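Local coordinates for protein DspB (Aggregatibacter actinomycetemcomitans, PDB 1YHT) that hydrolyses terminal N-acetylhexosamine residues as a family 20 glycoside hydrolase and releases biofilms, probably by cutting their N-acetylglucosamine polymer, at residues F49-Y60 with I112-A123. Residues are numbered along the deposited sequence; the frame is centred on the assembly and turned at random.
Sequences FLHLHFSDHENY and IPELDSPNHMTA
Two neighbouring parallel strands of the TIM barrel, 49-53 and 110-117, pair here and run on into the loops at their C-terminal ends, the end where barrels of this fold carry the active site. Leu52 bonds to the residues on either side of Pro113, the usual parallel pattern, its N donating to Ile112 O (2.8 Å) and its O accepting from Glu114 N. His51, His53 and Glu114 turn to the barrel interior, where their buried polar atoms pair with one another and with Trp216 and Tyr272. With CG trans to the backbone N (chi1 -174°) and the chain extended beyond it, Glu114 is long enough to bring OE1 between the two imidazoles. His51 NE2 donates to Glu114 OE1 at 2.8 Å on the anti side, 35° out of the carboxylate plane, and His53 ND1 to the same oxygen at 2.6 Å from well above the opposite face; Trp216 takes OE2. An imidazole suits position 53 because His53 NE2 donates to Asp56 OD2 (2.6 Å), which lies in the plane of the ring, so a Glu-His-Asp chain leads from strand to loop and fixes the rotation of the ring. Asp56 OD1 in turn accepts His120 ND1 through its syn lone pair, at 2.7 Å, and His57 N through its anti one. The far nitrogen of His120 is bonded to Glu184, and a bound acetate, probably from the crystallisation liquor, lies close to the His120 side chain, consistent with a pocket there. Behind the strands, facing the helices, the edge of the Phe54 ring meets Pro113 CB, and Leu115 CD1 reaches the Tyr60 ring edge at CE1. A water joins the diverging backbones, accepting from Ser55 N and donating to Glu114 O. Where helix 122-132 begins, Ala123 N donates to Asp56 O, while His120 CA sits over one face of the His57 ring, a CH-pi contact, and His57 ND1 shares a hydrogen bond with Thr122 OG1 at 2.8 Å.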
ATOM      1  N   PHE A  49       6.086   4.701  10.803  1.00  7.66           N
ATOM      2  CA  PHE A  49       5.055   4.935   9.803  1.00  7.45           C
ATOM      3  C   PHE A  49       3.929   3.930   9.787  1.00  6.62           C
ATOM      4  O   PHE A  49       4.073   2.754  10.174  1.00  4.95           O
ATOM      5  CB  PHE A  49       5.655   5.164   8.395  1.00  7.19           C
ATOM      6  CG  PHE A  49       6.136   3.923   7.696  1.00  6.04           C
ATOM      7  CD1 PHE A  49       5.237   3.122   7.004  1.00  8.46           C
ATOM      8  CD2 PHE A  49       7.486   3.611   7.636  1.00  8.22           C
ATOM      9  CE1 PHE A  49       5.655   2.021   6.272  1.00  9.02           C
ATOM     10  CE2 PHE A  49       7.954   2.501   6.897  1.00  9.43           C
ATOM     11  CZ  PHE A  49       7.054   1.676   6.253  1.00  9.83           C
ATOM     12  N   LEU A  50       2.796   4.448   9.313  1.00  6.67           N
ATOM     13  CA  LEU A  50       1.607   3.649   8.978  1.00  7.08           C
ATOM     14  C   LEU A  50       1.237   3.971   7.504  1.00  6.86           C
ATOM     15  O   LEU A  50       0.819   5.094   7.188  1.00  6.63           O
ATOM     16  CB  LEU A  50       0.450   4.011   9.922  1.00  6.61           C
ATOM     17  CG  LEU A  50      -0.911   3.329   9.600  1.00  7.91           C
ATOM     18  CD1 LEU A  50      -0.821   1.844   9.579  1.00  9.55           C
ATOM     19  CD2 LEU A  50      -1.922   3.731  10.683  1.00 11.71           C
ATOM     20  N   HIS A  51       1.496   2.995   6.645  1.00  6.15           N
ATOM     21  CA  HIS A  51       1.150   2.986   5.223  1.00  6.17           C
ATOM     22  C   HIS A  51      -0.283   2.484   5.085  1.00  6.34           C
ATOM     23  O   HIS A  51      -0.607   1.298   5.321  1.00  5.81           O
ATOM     24  CB  HIS A  51       2.245   2.144   4.515  1.00  5.90           C
ATOM     25  CG  HIS A  51       1.997   1.794   3.065  1.00  6.20           C
ATOM     26  ND1 HIS A  51       2.873   0.976   2.367  1.00  6.72           N
ATOM     27  CD2 HIS A  51       0.983   2.079   2.207  1.00  7.44           C
ATOM     28  CE1 HIS A  51       2.407   0.783   1.145  1.00  9.73           C
ATOM     29  NE2 HIS A  51       1.249   1.413   1.027  1.00  5.30           N
ATOM     30  N   LEU A  52      -1.159   3.419   4.735  1.00  7.04           N
ATOM     31  CA  LEU A  52      -2.604   3.179   4.720  1.00  7.27           C
ATOM     32  C   LEU A  52      -3.081   2.860   3.338  1.00  6.41           C
ATOM     33  O   LEU A  52      -3.250   3.764   2.495  1.00  5.01           O
ATOM     34  CB  LEU A  52      -3.370   4.372   5.246  1.00  7.42           C
ATOM     35  CG  LEU A  52      -4.781   4.051   5.751  1.00 11.53           C
ATOM     36  CD1 LEU A  52      -4.740   3.143   7.012  1.00 15.23           C
ATOM     37  CD2 LEU A  52      -5.579   5.320   6.035  1.00 11.66           C
ATOM     38  N   HIS A  53      -3.317   1.561   3.117  1.00  5.73           N
ATOM     39  CA  HIS A  53      -3.813   1.044   1.826  1.00  6.18           C
ATOM     40  C   HIS A  53      -5.331   1.045   1.883  1.00  6.17           C
ATOM     41  O   HIS A  53      -5.935   0.022   2.199  1.00  5.66           O
ATOM     42  CB  HIS A  53      -3.226  -0.366   1.589  1.00  5.93           C
ATOM     43  CG  HIS A  53      -3.503  -0.925   0.220  1.00  6.00           C
ATOM     44  ND1 HIS A  53      -2.612  -0.810  -0.828  1.00  7.15           N
ATOM     45  CD2 HIS A  53      -4.562  -1.616  -0.259  1.00  6.39           C
ATOM     46  CE1 HIS A  53      -3.125  -1.400  -1.899  1.00  8.07           C
ATOM     47  NE2 HIS A  53      -4.310  -1.898  -1.578  1.00  5.57           N
ATOM     48  N   PHE A  54      -5.932   2.203   1.580  1.00  5.34           N
ATOM     49  CA  PHE A  54      -7.391   2.464   1.739  1.00  5.35           C
ATOM     50  C   PHE A  54      -8.206   2.333   0.457  1.00  6.70           C
ATOM     51  O   PHE A  54      -9.433   2.446   0.493  1.00  5.86           O
ATOM     52  CB  PHE A  54      -7.660   3.869   2.366  1.00  5.92           C
ATOM     53  CG  PHE A  54      -7.167   5.021   1.533  1.00  5.01           C
ATOM     54  CD1 PHE A  54      -7.930   5.529   0.486  1.00  3.86           C
ATOM     55  CD2 PHE A  54      -5.945   5.586   1.784  1.00  4.27           C
ATOM     56  CE1 PHE A  54      -7.454   6.542  -0.290  1.00  7.87           C
ATOM     57  CE2 PHE A  54      -5.482   6.603   1.002  1.00  7.99           C
ATOM     58  CZ  PHE A  54      -6.245   7.087  -0.029  1.00  7.79           C
ATOM     59  N   SER A  55      -7.523   2.085  -0.672  1.00  6.64           N
ATOM     60  CA  SER A  55      -8.180   2.059  -1.975  1.00  7.37           C
ATOM     61  C   SER A  55      -7.724   0.780  -2.749  1.00  7.49           C
ATOM     62  O   SER A  55      -6.523   0.549  -2.946  1.00  7.14           O
ATOM     63  CB  SER A  55      -7.846   3.322  -2.748  1.00  7.26           C
ATOM     64  OG  SER A  55      -8.359   3.282  -4.077  1.00 11.16           O
ATOM     65  N   ASP A  56      -8.687  -0.038  -3.159  1.00  7.28           N
ATOM     66  CA  ASP A  56      -8.374  -1.224  -3.959  1.00  8.46           C
ATOM     67  C   ASP A  56      -9.628  -1.600  -4.741  1.00  8.29           C
ATOM     68  O   ASP A  56     -10.520  -0.785  -4.879  1.00  7.94           O
ATOM     69  CB  ASP A  56      -7.836  -2.387  -3.086  1.00  7.99           C
ATOM     70  CG  ASP A  56      -6.783  -3.233  -3.811  1.00  8.28           C
ATOM     71  OD1 ASP A  56      -7.193  -3.915  -4.799  1.00  8.20           O
ATOM     72  OD2 ASP A  56      -5.539  -3.204  -3.441  1.00  8.07           O
ATOM     73  N   HIS A  57      -9.727  -2.828  -5.234  1.00  8.96           N
ATOM     74  CA  HIS A  57     -10.907  -3.220  -5.982  1.00  8.57           C
ATOM     75  C   HIS A  57     -12.197  -3.222  -5.163  1.00  8.90           C
ATOM     76  O   HIS A  57     -13.228  -2.763  -5.639  1.00  8.43           O
ATOM     77  CB  HIS A  57     -10.745  -4.616  -6.573  1.00  9.60           C
ATOM     78  CG  HIS A  57      -9.587  -4.760  -7.487  1.00  7.13           C
ATOM     79  ND1 HIS A  57      -9.530  -4.123  -8.704  1.00  9.66           N
ATOM     80  CD2 HIS A  57      -8.500  -5.562  -7.427  1.00  7.82           C
ATOM     81  CE1 HIS A  57      -8.440  -4.502  -9.343  1.00 10.40           C
ATOM     82  NE2 HIS A  57      -7.801  -5.383  -8.600  1.00  8.40           N
ATOM     83  N   GLU A  58     -12.104  -3.627  -3.906  1.00  9.86           N
ATOM     84  CA  GLU A  58     -13.271  -3.942  -3.116  1.00 10.18           C
ATOM     85  C   GLU A  58     -13.875  -2.686  -2.469  1.00  9.90           C
ATOM     86  O   GLU A  58     -15.092  -2.649  -2.224  1.00  9.28           O
ATOM     87  CB  GLU A  58     -12.915  -4.952  -2.020  1.00 10.72           C
ATOM     88  CG  GLU A  58     -12.549  -6.361  -2.501  1.00 12.26           C
ATOM     89  CD  GLU A  58     -11.131  -6.481  -2.995  1.00 12.34           C
ATOM     90  OE1 GLU A  58     -10.408  -5.476  -3.072  1.00 12.28           O
ATOM     91  OE2 GLU A  58     -10.727  -7.599  -3.324  1.00 14.61           O
ATOM     92  N   ASN A  59     -13.043  -1.681  -2.181  1.00  9.37           N
ATOM     93  CA  ASN A  59     -13.531  -0.468  -1.549  1.00  8.58           C
ATOM     94  C   ASN A  59     -12.543   0.702  -1.632  1.00  9.16           C
ATOM     95  O   ASN A  59     -11.358   0.513  -1.925  1.00  8.68           O
ATOM     96  CB  ASN A  59     -13.852  -0.776  -0.078  1.00  8.58           C
ATOM     97  CG  ASN A  59     -14.687   0.304   0.611  1.00  7.19           C
ATOM     98  OD1 ASN A  59     -15.443   1.057  -0.014  1.00  7.41           O
ATOM     99  ND2 ASN A  59     -14.594   0.333   1.919  1.00  4.15           N
ATOM    100  N   TYR A  60     -13.094   1.907  -1.437  1.00  8.94           N
ATOM    101  CA  TYR A  60     -12.343   3.148  -1.266  1.00  8.51           C
ATOM    102  C   TYR A  60     -12.811   3.607   0.122  1.00  8.51           C
ATOM    103  O   TYR A  60     -13.942   4.080   0.274  1.00  8.12           O
ATOM    104  CB  TYR A  60     -12.761   4.193  -2.347  1.00  7.97           C
ATOM    105  CG  TYR A  60     -11.999   5.474  -2.270  1.00  7.73           C
ATOM    106  CD1 TYR A  60     -10.769   5.597  -2.910  1.00  7.02           C
ATOM    107  CD2 TYR A  60     -12.464   6.549  -1.504  1.00  9.18           C
ATOM    108  CE1 TYR A  60     -10.023   6.781  -2.830  1.00  7.35           C
ATOM    109  CE2 TYR A  60     -11.723   7.730  -1.386  1.00  9.81           C
ATOM    110  CZ  TYR A  60     -10.493   7.830  -2.086  1.00  9.86           C
ATOM    111  OH  TYR A  60      -9.718   8.932  -1.998  1.00 10.56           O
ATOM    112  N   ILE A 112       1.214   7.369   5.595  1.00  5.25           N
ATOM    113  CA  ILE A 112       1.519   7.344   4.193  1.00  4.66           C
ATOM    114  C   ILE A 112       0.266   6.837   3.466  1.00  5.49           C
ATOM    115  O   ILE A 112      -0.002   5.641   3.449  1.00  4.88           O
ATOM    116  CB  ILE A 112       2.759   6.495   3.868  1.00  4.46           C
ATOM    117  CG1 ILE A 112       3.945   6.955   4.726  1.00  4.92           C
ATOM    118  CG2 ILE A 112       3.027   6.467   2.340  1.00  4.89           C
ATOM    119  CD1 ILE A 112       5.232   6.108   4.635  1.00  5.00           C
ATOM    120  N   PRO A 113      -0.488   7.749   2.836  1.00  6.42           N
ATOM    121  CA  PRO A 113      -1.632   7.251   2.049  1.00  6.56           C
ATOM    122  C   PRO A 113      -1.167   6.543   0.784  1.00  6.75           C
ATOM    123  O   PRO A 113      -0.169   6.957   0.198  1.00  7.49           O
ATOM    124  CB  PRO A 113      -2.434   8.527   1.729  1.00  6.36           C
ATOM    125  CG  PRO A 113      -1.337   9.605   1.543  1.00  7.84           C
ATOM    126  CD  PRO A 113      -0.368   9.228   2.750  1.00  7.73           C
ATOM    127  N   GLU A 114      -1.910   5.506   0.361  1.00  7.11           N
ATOM    128  CA  GLU A 114      -1.696   4.816  -0.901  1.00  7.37           C
ATOM    129  C   GLU A 114      -2.935   4.901  -1.741  1.00  7.63           C
ATOM    130  O   GLU A 114      -3.974   4.297  -1.411  1.00  7.12           O
ATOM    131  CB  GLU A 114      -1.295   3.319  -0.754  1.00  7.47           C
ATOM    132  CG  GLU A 114      -0.949   2.682  -2.106  1.00  8.72           C
ATOM    133  CD  GLU A 114      -0.660   1.191  -2.106  1.00 10.59           C
ATOM    134  OE1 GLU A 114      -0.458   0.579  -1.032  1.00  9.41           O
ATOM    135  OE2 GLU A 114      -0.683   0.618  -3.232  1.00  8.51           O
ATOM    136  N   LEU A 115      -2.809   5.612  -2.864  1.00  7.71           N
ATOM    137  CA  LEU A 115      -3.849   5.658  -3.872  1.00  7.39           C
ATOM    138  C   LEU A 115      -3.338   4.807  -5.025  1.00  7.23           C
ATOM    139  O   LEU A 115      -2.557   5.263  -5.823  1.00  6.56           O
ATOM    140  CB  LEU A 115      -4.106   7.120  -4.287  1.00  7.60           C
ATOM    141  CG  LEU A 115      -5.350   7.394  -5.126  1.00 10.62           C
ATOM    142  CD1 LEU A 115      -6.604   7.171  -4.305  1.00  9.21           C
ATOM    143  CD2 LEU A 115      -5.300   8.806  -5.712  1.00 11.09           C
ATOM    144  N   ASP A 116      -3.757   3.543  -5.057  1.00  7.09           N
ATOM    145  CA  ASP A 116      -3.171   2.580  -5.960  1.00  7.66           C
ATOM    146  C   ASP A 116      -3.719   2.804  -7.393  1.00  7.27           C
ATOM    147  O   ASP A 116      -4.884   3.177  -7.596  1.00  9.00           O
ATOM    148  CB  ASP A 116      -3.416   1.138  -5.471  1.00  6.36           C
ATOM    149  CG  ASP A 116      -2.446   0.133  -6.062  1.00 10.15           C
ATOM    150  OD1 ASP A 116      -1.744   0.467  -7.059  1.00  9.74           O
ATOM    151  OD2 ASP A 116      -2.426  -1.021  -5.536  1.00  5.24           O
ATOM    152  N   SER A 117      -2.822   2.622  -8.338  1.00  8.47           N
ATOM    153  CA  SER A 117      -3.092   2.714  -9.774  1.00  8.26           C
ATOM    154  C   SER A 117      -1.860   2.174 -10.482  1.00  9.54           C
ATOM    155  O   SER A 117      -0.781   2.063  -9.872  1.00  8.76           O
ATOM    156  CB  SER A 117      -3.429   4.130 -10.213  1.00  7.97           C
ATOM    157  OG  SER A 117      -2.287   4.921 -10.502  1.00 11.15           O
ATOM    158  N   PRO A 118      -2.005   1.808 -11.780  1.00  9.43           N
ATOM    159  CA  PRO A 118      -3.200   1.862 -12.615  1.00  9.41           C
ATOM    160  C   PRO A 118      -4.216   0.758 -12.412  1.00  9.26           C
ATOM    161  O   PRO A 118      -5.329   0.878 -12.934  1.00  9.46           O
ATOM    162  CB  PRO A 118      -2.630   1.727 -14.052  1.00 11.03           C
ATOM    163  CG  PRO A 118      -1.397   1.036 -13.912  1.00  9.75           C
ATOM    164  CD  PRO A 118      -0.838   1.339 -12.529  1.00 10.14           C
ATOM    165  N   ASN A 119      -3.835  -0.317 -11.722  1.00  8.95           N
ATOM    166  CA  ASN A 119      -4.766  -1.409 -11.386  1.00  8.61           C
ATOM    167  C   ASN A 119      -5.272  -1.183  -9.936  1.00  8.84           C
ATOM    168  O   ASN A 119      -5.087  -0.088  -9.389  1.00  5.87           O
ATOM    169  CB  ASN A 119      -4.059  -2.764 -11.646  1.00  8.74           C
ATOM    170  CG  ASN A 119      -5.023  -3.892 -12.110  1.00 10.21           C
ATOM    171  OD1 ASN A 119      -4.959  -4.397 -13.279  1.00 13.39           O
ATOM    172  ND2 ASN A 119      -5.899  -4.316 -11.205  1.00  6.09           N
ATOM    173  N   HIS A 120      -5.890  -2.194  -9.320  1.00  8.83           N
ATOM    174  CA  HIS A 120      -6.263  -2.137  -7.903  1.00  9.34           C
ATOM    175  C   HIS A 120      -7.046  -0.844  -7.583  1.00  9.76           C
ATOM    176  O   HIS A 120      -6.834  -0.180  -6.556  1.00  9.08           O
ATOM    177  CB  HIS A 120      -5.010  -2.317  -7.038  1.00  8.62           C
ATOM    178  CG  HIS A 120      -4.503  -3.729  -6.997  1.00  6.90           C
ATOM    179  ND1 HIS A 120      -5.173  -4.735  -6.332  1.00  7.51           N
ATOM    180  CD2 HIS A 120      -3.403  -4.310  -7.548  1.00  6.34           C
ATOM    181  CE1 HIS A 120      -4.512  -5.876  -6.484  1.00  8.66           C
ATOM    182  NE2 HIS A 120      -3.420  -5.643  -7.199  1.00  6.33           N
ATOM    183  N   MET A 121      -7.988  -0.496  -8.469  1.00 10.33           N
ATOM    184  CA  MET A 121      -8.744   0.759  -8.307  1.00  9.42           C
ATOM    185  C   MET A 121     -10.188   0.677  -8.698  1.00  9.36           C
ATOM    186  O   MET A 121     -10.804   1.699  -8.997  1.00 10.20           O
ATOM    187  CB  MET A 121      -8.020   1.935  -9.002  1.00 10.32           C
ATOM    188  CG  MET A 121      -7.797   1.820 -10.480  1.00  8.52           C
ATOM    189  SD  MET A 121      -6.968   3.229 -11.250  1.00 10.43           S
ATOM    190  CE  MET A 121      -7.857   4.597 -10.518  1.00  8.60           C
ATOM    191  N   THR A 122     -10.767  -0.523  -8.660  1.00 10.05           N
ATOM    192  CA  THR A 122     -12.162  -0.697  -9.061  1.00  9.72           C
ATOM    193  C   THR A 122     -13.142   0.108  -8.211  1.00  9.54           C
ATOM    194  O   THR A 122     -14.110   0.607  -8.730  1.00  9.52           O
ATOM    195  CB  THR A 122     -12.577  -2.161  -9.127  1.00  9.32           C
ATOM    196  OG1 THR A 122     -11.642  -2.855  -9.952  1.00 10.23           O
ATOM    197  CG2 THR A 122     -13.958  -2.309  -9.748  1.00 12.66           C
ATOM    198  N   ALA A 123     -12.901   0.228  -6.913  1.00  9.53           N
ATOM    199  CA  ALA A 123     -13.831   0.961  -6.060  1.00  9.53           C
ATOM    200  C   ALA A 123     -13.944   2.430  -6.528  1.00  8.79           C
ATOM    201  O   ALA A 123     -15.022   3.006  -6.583  1.00  9.44           O
ATOM    202  CB  ALA A 123     -13.382   0.882  -4.613  1.00  9.83           C
TER
HETATM  203  O   HOH W   1      -4.658   1.654  -1.371  1.00  4.83           O
HETATM  204  O   HOH W   2      -6.626   2.291  -5.691  1.00  7.82           O